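Local coordinates for ThiJ/PfpI family protein (Francisella tularensis subsp. novicida, PDB 4P5P) that is a virulence factor of the HSP31-like branch of the DJ-1/PfpI family, described as a cysteine protease and probably having glyoxalase III activity, at residues Phe174-Glu177 / Asp178-Glu182; Thr83-Arg86 / Asp87-Ile90; Ile52-Pro56 / Asn57-Gln61. All coordinates share one frame; numbering follows the deposited sequence.

Interaction 1: residues Phe174-Glu177 / Asp178-Glu182; sequences FSLE and DSLVE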
loop_
_atom_site.group_PDB
_atom_site.type_symbol
_atom_site.label_atom_id
_atom_site.label_comp_id
_atom_site.label_asym_id
_atom_site.label_seq_id
_atom_site.Cartn_x
_atom_site.Cartn_y
_atom_site.Cartn_z
ATOM N N PHE A 174 -15.089 -6.363 3.536
ATOM C CA PHE A 174 -14.715 -7.752 3.316
ATOM C C PHE A 174 -13.484 -7.994 4.170
ATOM O O PHE A 174 -12.850 -7.044 4.622
ATOM C CB PHE A 174 -14.430 -8.039 1.834
ATOM C CG PHE A 174 -13.281 -7.244 1.279
ATOM C CD1 PHE A 174 -13.492 -5.983 0.753
ATOM C CD2 PHE A 174 -11.992 -7.748 1.301
ATOM C CE1 PHE A 174 -12.437 -5.230 0.253
ATOM C CE2 PHE A 174 -10.935 -7.012 0.801
ATOM C CZ PHE A 174 -11.162 -5.739 0.276
ATOM N N SER A 175 -13.175 -9.260 4.424
ATOM C CA SER A 175 -11.955 -9.621 5.124
ATOM C C SER A 175 -10.811 -9.692 4.119
ATOM O O SER A 175 -10.851 -10.467 3.161
ATOM C CB SER A 175 -12.118 -10.960 5.852
ATOM O OG SER A 175 -10.872 -11.617 5.968
ATOM N N LEU A 176 -9.787 -8.884 4.344
ATOM C CA LEU A 176 -8.634 -8.870 3.457
ATOM C C LEU A 176 -7.960 -10.238 3.374
ATOM O O LEU A 176 -7.686 -10.729 2.289
ATOM C CB LEU A 176 -7.636 -7.818 3.928
ATOM C CG LEU A 176 -6.334 -7.751 3.136
ATOM C CD1 LEU A 176 -6.577 -7.515 1.643
ATOM C CD2 LEU A 176 -5.476 -6.654 3.696
ATOM N N GLU A 177 -7.671 -10.826 4.535
ATOM C CA GLU A 177 -7.095 -12.160 4.585
ATOM C C GLU A 177 -7.926 -13.169 3.796
ATOM O O GLU A 177 -7.395 -13.932 2.985
ATOM C CB GLU A 177 -6.953 -12.614 6.047
ATOM C CG GLU A 177 -6.509 -14.057 6.198
ATOM C CD GLU A 177 -6.203 -14.454 7.641
ATOM O OE1 GLU A 177 -6.057 -15.669 7.874
ATOM O OE2 GLU A 177 -6.098 -13.577 8.526
ATOM N N ASP A 178 -9.230 -13.185 4.043
ATOM C CA ASP A 178 -10.094 -14.151 3.370
ATOM C C ASP A 178 -10.068 -13.917 1.848
ATOM O O ASP A 178 -10.065 -14.867 1.060
ATOM C CB ASP A 178 -11.530 -14.071 3.896
ATOM C CG ASP A 178 -11.660 -14.509 5.361
ATOM O OD1 ASP A 178 -10.682 -15.001 5.954
ATOM O OD2 ASP A 178 -12.763 -14.372 5.924
ATOM N N SER A 179 -10.033 -12.654 1.436
ATOM C CA SER A 179 -10.036 -12.334 0.002
ATOM C C SER A 179 -8.762 -12.761 -0.705
ATOM O O SER A 179 -8.795 -13.177 -1.856
ATOM C CB SER A 179 -10.249 -10.839 -0.216
ATOM O OG SER A 179 -11.616 -10.507 -0.135
ATOM N N LEU A 180 -7.628 -12.644 -0.023
ATOM C CA LEU A 180 -6.359 -13.083 -0.589
ATOM C C LEU A 180 -6.368 -14.607 -0.766
ATOM O O LEU A 180 -5.891 -15.126 -1.775
ATOM C CB LEU A 180 -5.202 -12.636 0.303
ATOM C CG LEU A 180 -4.992 -11.116 0.319
ATOM C CD1 LEU A 180 -4.112 -10.670 1.474
ATOM C CD2 LEU A 180 -4.393 -10.650 -1.002
ATOM N N VAL A 181 -6.932 -15.317 0.209
ATOM C CA VAL A 181 -7.067 -16.763 0.100
ATOM C C VAL A 181 -8.005 -17.116 -1.056
ATOM O O VAL A 181 -7.685 -17.982 -1.878
ATOM C CB VAL A 181 -7.574 -17.385 1.427
ATOM C CG1 VAL A 181 -7.956 -18.860 1.252
ATOM C CG2 VAL A 181 -6.500 -17.254 2.520
ATOM N N GLU A 182 -9.149 -16.447 -1.144
ATOM C CA GLU A 182 -10.068 -16.706 -2.256
ATOM C C GLU A 182 -9.425 -16.452 -3.625
ATOM O O GLU A 182 -9.764 -17.124 -4.608
ATOM C CB GLU A 182 -11.347 -15.862 -2.154
ATOM C CG GLU A 182 -12.283 -16.136 -3.351
ATOM C CD GLU A 182 -13.667 -15.535 -3.230
ATOM O OE1 GLU A 182 -14.467 -15.742 -4.174
ATOM O OE2 GLU A 182 -13.953 -14.856 -2.220
#
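Phe174 overlaps Ser179 obliquely: its ring atom CD2 lies 3.1 Å from Ser179 OG, where the chain enters helix 176-182. What brings the ring there is its first torsion (chi1 62°), which sets CG between the backbone N and the carbonyl carbon. Ser175 is the N-cap. Its OG accepts from Asp178 N at 3.0 Å along a nearly straight bond (163°), and Ser175 OG is also hydrogen-bonded to Asn160. The carboxylate of Asp178 folds back beside this hydroxyl without bonding to it, and its OD1 takes Asn160 ND2 instead. Glu177, its chain extended, reaches Asn160 N with OE2. Two acidic groups at a helix start would probably be favoured by the positive end of the helix dipole. Behind the cap, Ser175 O receives Ser179 N (2.9 Å) and Leu176 O receives Leu180 N (3.0 Å), the regular helical bonds. On the inner side the leucines meet through CD1 of Leu176 and CD1 of Leu180, 4.0 Å apart. Around this turn, Met105 of helix 104-107 touches Phe174 and Leu176, while Tyr187 of strand 186-187 packs on Glu177, Leu180 and Val181.

Interaction 2: residues Thr83-Arg86 / Asp87-Ile90; sequences TSLR and DVNI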
loop_
_atom_site.group_PDB
_atom_site.type_symbol
_atom_site.label_atom_id
_atom_site.label_comp_id
_atom_site.label_asym_id
_atom_site.label_seq_id
_atom_site.Cartn_x
_atom_site.Cartn_y
_atom_site.Cartn_z
ATOM N N THR A 83 -1.415 14.379 -7.100
ATOM C CA THR A 83 -1.711 13.866 -8.423
ATOM C C THR A 83 -2.488 12.547 -8.300
ATOM O O THR A 83 -2.236 11.746 -7.386
ATOM C CB THR A 83 -0.408 13.667 -9.203
ATOM O OG1 THR A 83 0.277 14.922 -9.293
ATOM C CG2 THR A 83 -0.672 13.118 -10.590
ATOM N N SER A 84 -3.448 12.332 -9.196
ATOM C CA SER A 84 -4.184 11.079 -9.252
ATOM C C SER A 84 -3.376 9.997 -9.973
ATOM O O SER A 84 -2.639 10.273 -10.926
ATOM C CB SER A 84 -5.523 11.267 -9.969
ATOM O OG SER A 84 -6.140 10.008 -10.213
ATOM N N LEU A 85 -3.541 8.760 -9.521
ATOM C CA LEU A 85 -2.981 7.599 -10.197
ATOM C C LEU A 85 -3.325 7.575 -11.690
ATOM O O LEU A 85 -2.518 7.162 -12.514
ATOM C CB LEU A 85 -3.485 6.327 -9.516
ATOM C CG LEU A 85 -2.964 4.992 -10.047
ATOM C CD1 LEU A 85 -1.474 4.852 -9.808
ATOM C CD2 LEU A 85 -3.740 3.845 -9.415
ATOM N N ARG A 86 -4.518 8.028 -12.044
ATOM C CA ARG A 86 -4.930 7.972 -13.449
ATOM C C ARG A 86 -4.065 8.850 -14.341
ATOM O O ARG A 86 -4.080 8.680 -15.559
ATOM C CB ARG A 86 -6.392 8.379 -13.608
ATOM C CG ARG A 86 -6.646 9.864 -13.525
ATOM C CD ARG A 86 -8.148 10.206 -13.619
ATOM N NE ARG A 86 -8.872 9.746 -12.449
ATOM C CZ ARG A 86 -9.104 10.467 -11.348
ATOM N NH1 ARG A 86 -8.705 11.734 -11.234
ATOM N NH2 ARG A 86 -9.756 9.909 -10.349
ATOM N N ASP A 87 -3.321 9.786 -13.756
ATOM C CA ASP A 87 -2.591 10.756 -14.566
ATOM C C ASP A 87 -1.108 10.500 -14.710
ATOM O O ASP A 87 -0.419 11.265 -15.384
ATOM C CB ASP A 87 -2.814 12.153 -14.008
ATOM C CG ASP A 87 -4.233 12.653 -14.267
ATOM O OD1 ASP A 87 -4.823 12.321 -15.324
ATOM O OD2 ASP A 87 -4.763 13.387 -13.423
ATOM N N VAL A 88 -0.607 9.414 -14.146
ATOM C CA VAL A 88 0.814 9.126 -14.285
ATOM C C VAL A 88 1.038 8.089 -15.365
ATOM O O VAL A 88 0.171 7.264 -15.650
ATOM C CB VAL A 88 1.440 8.646 -12.966
ATOM C CG1 VAL A 88 1.325 9.738 -11.924
ATOM C CG2 VAL A 88 0.786 7.379 -12.493
ATOM N N ASN A 89 2.207 8.164 -15.983
ATOM C CA ASN A 89 2.624 7.148 -16.931
ATOM C C ASN A 89 3.499 6.128 -16.238
ATOM O O ASN A 89 4.652 6.398 -15.900
ATOM C CB ASN A 89 3.367 7.756 -18.109
ATOM C CG ASN A 89 3.502 6.783 -19.260
ATOM O OD1 ASN A 89 3.718 5.592 -19.050
ATOM N ND2 ASN A 89 3.342 7.281 -20.484
ATOM N N ILE A 90 2.943 4.934 -16.068
ATOM C CA ILE A 90 3.593 3.870 -15.318
ATOM C C ILE A 90 4.934 3.427 -15.928
ATOM O O ILE A 90 5.799 2.918 -15.213
ATOM C CB ILE A 90 2.643 2.664 -15.197
ATOM C CG1 ILE A 90 3.117 1.685 -14.131
ATOM C CG2 ILE A 90 2.449 1.986 -16.559
ATOM C CD1 ILE A 90 3.219 2.264 -12.727
HETATM O O HOH W 1 -4.020 14.453 -11.114
HETATM O O HOH W 2 -2.363 6.786 -16.677
HETATM O O HOH W 3 -7.295 13.466 -13.516
#
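Arg86 and Asp87 run side by side and point the same way, with Arg86 CG 3.5 Å from Asp87 OD1, at the end of an ST turn, Ser84 to Arg86, that carries the chain out of the short strand 83-84 at one edge of the flavodoxin-like sheet. Their flat ends do not pair: guanidinium and carboxylate planes stand 84° apart, and Arg86 NH1 is 4.8 Å from Asp87 OD2. Water 3 fills in, accepting from Arg86 NH1 in the guanidinium plane and donating to Asp87 OD2 at 2.5 Å. The same OD2 accepts a hydrogen bond from water 1, which in turn accepts from Ser84 N, tying the carboxylate back to the start of the turn.

Ser84 holds the other end. Its OG accepts from Arg86 N at 3.1 Å, the bond that defines the ST turn, and is also hydrogen-bonded to Ile47 O. The bend of the arginine chain (chi3 68°) brings the guanidinium over this hydroxyl, so that Ser84 OG sits against the centre of one face, 3.2 Å from its plane. Asp87 N bonds to Ser84 O, closing a 3-10 turn.

The apolar contacts are lighter. Thr83 CG2 crosses to Asp87 CB and Val88 CG1, while Leu85 and Val88 both lie on Leu5 of strand 2-8 and Val45 of strand 40-46; Leu85 also touches helix 112-123 at Ile114. Next to the weak bond from Val88 N to Leu85 O, Val88 CG2 touches that carbonyl oxygen at 3.3 Å.

Interaction 3: residues Ile52-Pro56 / Asn57-Gln61; sequences IPIDP and NSVAQ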
loop_
_atom_site.group_PDB
_atom_site.type_symbol
_atom_site.label_atom_id
_atom_site.label_comp_id
_atom_site.label_asym_id
_atom_site.label_seq_id
_atom_site.Cartn_x
_atom_site.Cartn_y
_atom_site.Cartn_z
ATOM N N ILE A 52 -5.124 14.069 0.400
ATOM C CA ILE A 52 -4.951 12.694 0.837
ATOM C C ILE A 52 -5.449 12.593 2.278
ATOM O O ILE A 52 -4.885 13.216 3.172
ATOM C CB ILE A 52 -3.477 12.236 0.735
ATOM C CG1 ILE A 52 -3.019 12.261 -0.729
ATOM C CG2 ILE A 52 -3.324 10.828 1.321
ATOM C CD1 ILE A 52 -1.568 11.863 -0.968
ATOM N N PRO A 53 -6.508 11.798 2.511
ATOM C CA PRO A 53 -7.028 11.700 3.875
ATOM C C PRO A 53 -6.118 10.867 4.773
ATOM O O PRO A 53 -5.604 9.826 4.340
ATOM C CB PRO A 53 -8.386 11.023 3.682
ATOM C CG PRO A 53 -8.209 10.172 2.488
ATOM C CD PRO A 53 -7.254 10.932 1.580
ATOM N N ILE A 54 -5.918 11.334 6.004
ATOM C CA ILE A 54 -5.095 10.620 6.976
ATOM C C ILE A 54 -5.983 10.050 8.083
ATOM O O ILE A 54 -6.784 10.761 8.684
ATOM C CB ILE A 54 -4.023 11.543 7.571
ATOM C CG1 ILE A 54 -3.088 12.013 6.459
ATOM C CG2 ILE A 54 -3.233 10.825 8.685
ATOM C CD1 ILE A 54 -2.168 13.118 6.883
ATOM N N ASP A 55 -5.861 8.755 8.345
ATOM C CA ASP A 55 -6.632 8.175 9.444
ATOM C C ASP A 55 -6.135 8.792 10.747
ATOM O O ASP A 55 -4.956 8.722 11.037
ATOM C CB ASP A 55 -6.502 6.657 9.470
ATOM C CG ASP A 55 -7.458 6.014 10.467
ATOM O OD1 ASP A 55 -7.554 6.506 11.611
ATOM O OD2 ASP A 55 -8.119 5.024 10.097
ATOM N N PRO A 56 -7.023 9.426 11.526
ATOM C CA PRO A 56 -6.514 10.114 12.723
ATOM C C PRO A 56 -5.810 9.182 13.711
ATOM O O PRO A 56 -4.926 9.608 14.451
ATOM C CB PRO A 56 -7.778 10.721 13.351
ATOM C CG PRO A 56 -8.919 9.971 12.754
ATOM C CD PRO A 56 -8.479 9.606 11.369
ATOM N N ASN A 57 -6.191 7.915 13.722
ATOM C CA ASN A 57 -5.543 6.997 14.628
ATOM C C ASN A 57 -4.063 6.819 14.288
ATOM O O ASN A 57 -3.275 6.445 15.146
ATOM C CB ASN A 57 -6.275 5.652 14.630
ATOM C CG ASN A 57 -7.611 5.709 15.387
ATOM O OD1 ASN A 57 -7.736 6.396 16.405
ATOM N ND2 ASN A 57 -8.605 4.979 14.893
ATOM N N SER A 58 -3.671 7.106 13.046
ATOM C CA SER A 58 -2.286 6.911 12.644
ATOM C C SER A 58 -1.389 8.072 13.069
ATOM O O SER A 58 -0.162 7.959 13.000
ATOM C CB SER A 58 -2.180 6.706 11.123
ATOM O OG SER A 58 -2.287 7.935 10.403
ATOM N N VAL A 59 -1.984 9.177 13.516
ATOM C CA VAL A 59 -1.206 10.327 13.978
ATOM C C VAL A 59 -1.527 10.708 15.429
ATOM O O VAL A 59 -1.057 11.730 15.927
ATOM C CB VAL A 59 -1.414 11.566 13.051
ATOM C CG1 VAL A 59 -0.703 11.361 11.707
ATOM C CG2 VAL A 59 -2.902 11.876 12.838
ATOM N N ALA A 60 -2.293 9.868 16.121
ATOM C CA ALA A 60 -2.587 10.103 17.542
ATOM C C ALA A 60 -1.307 10.137 18.364
ATOM O O ALA A 60 -1.154 10.962 19.281
ATOM C CB ALA A 60 -3.525 9.036 18.056
ATOM N N GLN A 61 -0.382 9.243 18.034
ATOM C CA GLN A 61 0.928 9.243 18.663
ATOM C C GLN A 61 1.913 10.019 17.811
ATOM O O GLN A 61 1.927 9.899 16.582
ATOM C CB GLN A 61 1.410 7.808 18.894
ATOM C CG GLN A 61 0.529 7.017 19.852
HETATM O O HOH W 4 -8.433 3.137 12.280
#
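Asp55 holds CG opposite its own backbone N (chi1 -171°), which swings the carboxylate forward over Asn57, while Ser58 keeps OG between N and the carbonyl carbon (chi1 78°), aimed back at Asp55 O. Both torsions serve bonds. Asp55 OD1 accepts from Asn57 N at 2.9 Å on its anti side, slightly out of the carboxylate plane. Asp55 O is gripped twice by one residue: Ser58 OG donates in the carbonyl plane at 2.9 Å, and Ser58 N, also at 2.9 Å, comes from well above that plane. The Ser58 hydroxyl accepts no less usefully than it gives, being hydrogen-bonded to Leu25 N.

The other carboxylate oxygen, Asp55 OD2, is hydrogen-bonded to Thr21 and accepts a hydrogen bond from water 4, which also accepts from Asn57 ND2. The aspartate is thus bonded at both oxygens. Its carboxylate plane stands 31° from the amide plane of Asn57. On the opposite flank Ile54 CG2 rests on Ser58 OG at 3.5 Å and on Val59 CG1 at 4.0 Å, the isoleucine and valine side chains crossing at about a right angle.

Val59 N bonds to Pro56 O at 3.1 Å, so a second beta turn overlaps the first. This is an Asx turn through Asp55, with Pro56 as its middle residue, running into two overlapping type I turns in the loop between strand 40-46 and helix 64-71.

In the fold
All three are local contacts within the chain, each partly buried, with centres about 15 to 16 Å from the centre of the chain. Interaction 1 starts a true helix, and its polar ends converge on one asparagine from elsewhere in the fold. Interactions 2 and 3 have no such helix; each uses a side-chain oxygen to hold a backbone N two residues on, a serine hydroxyl in one and an aspartate carboxylate in the other. Their nearest atoms are about 6 Å apart, and both follow strand 40-46 in the chain. Interaction 2 packs leucine and valine on the main sheet, whereas interaction 3 is pinned to residues 21-25. In both, water joins a carboxylate to nearby N-H groups; Arg86 and Asp87 are exposed, whereas Asp55 is buried.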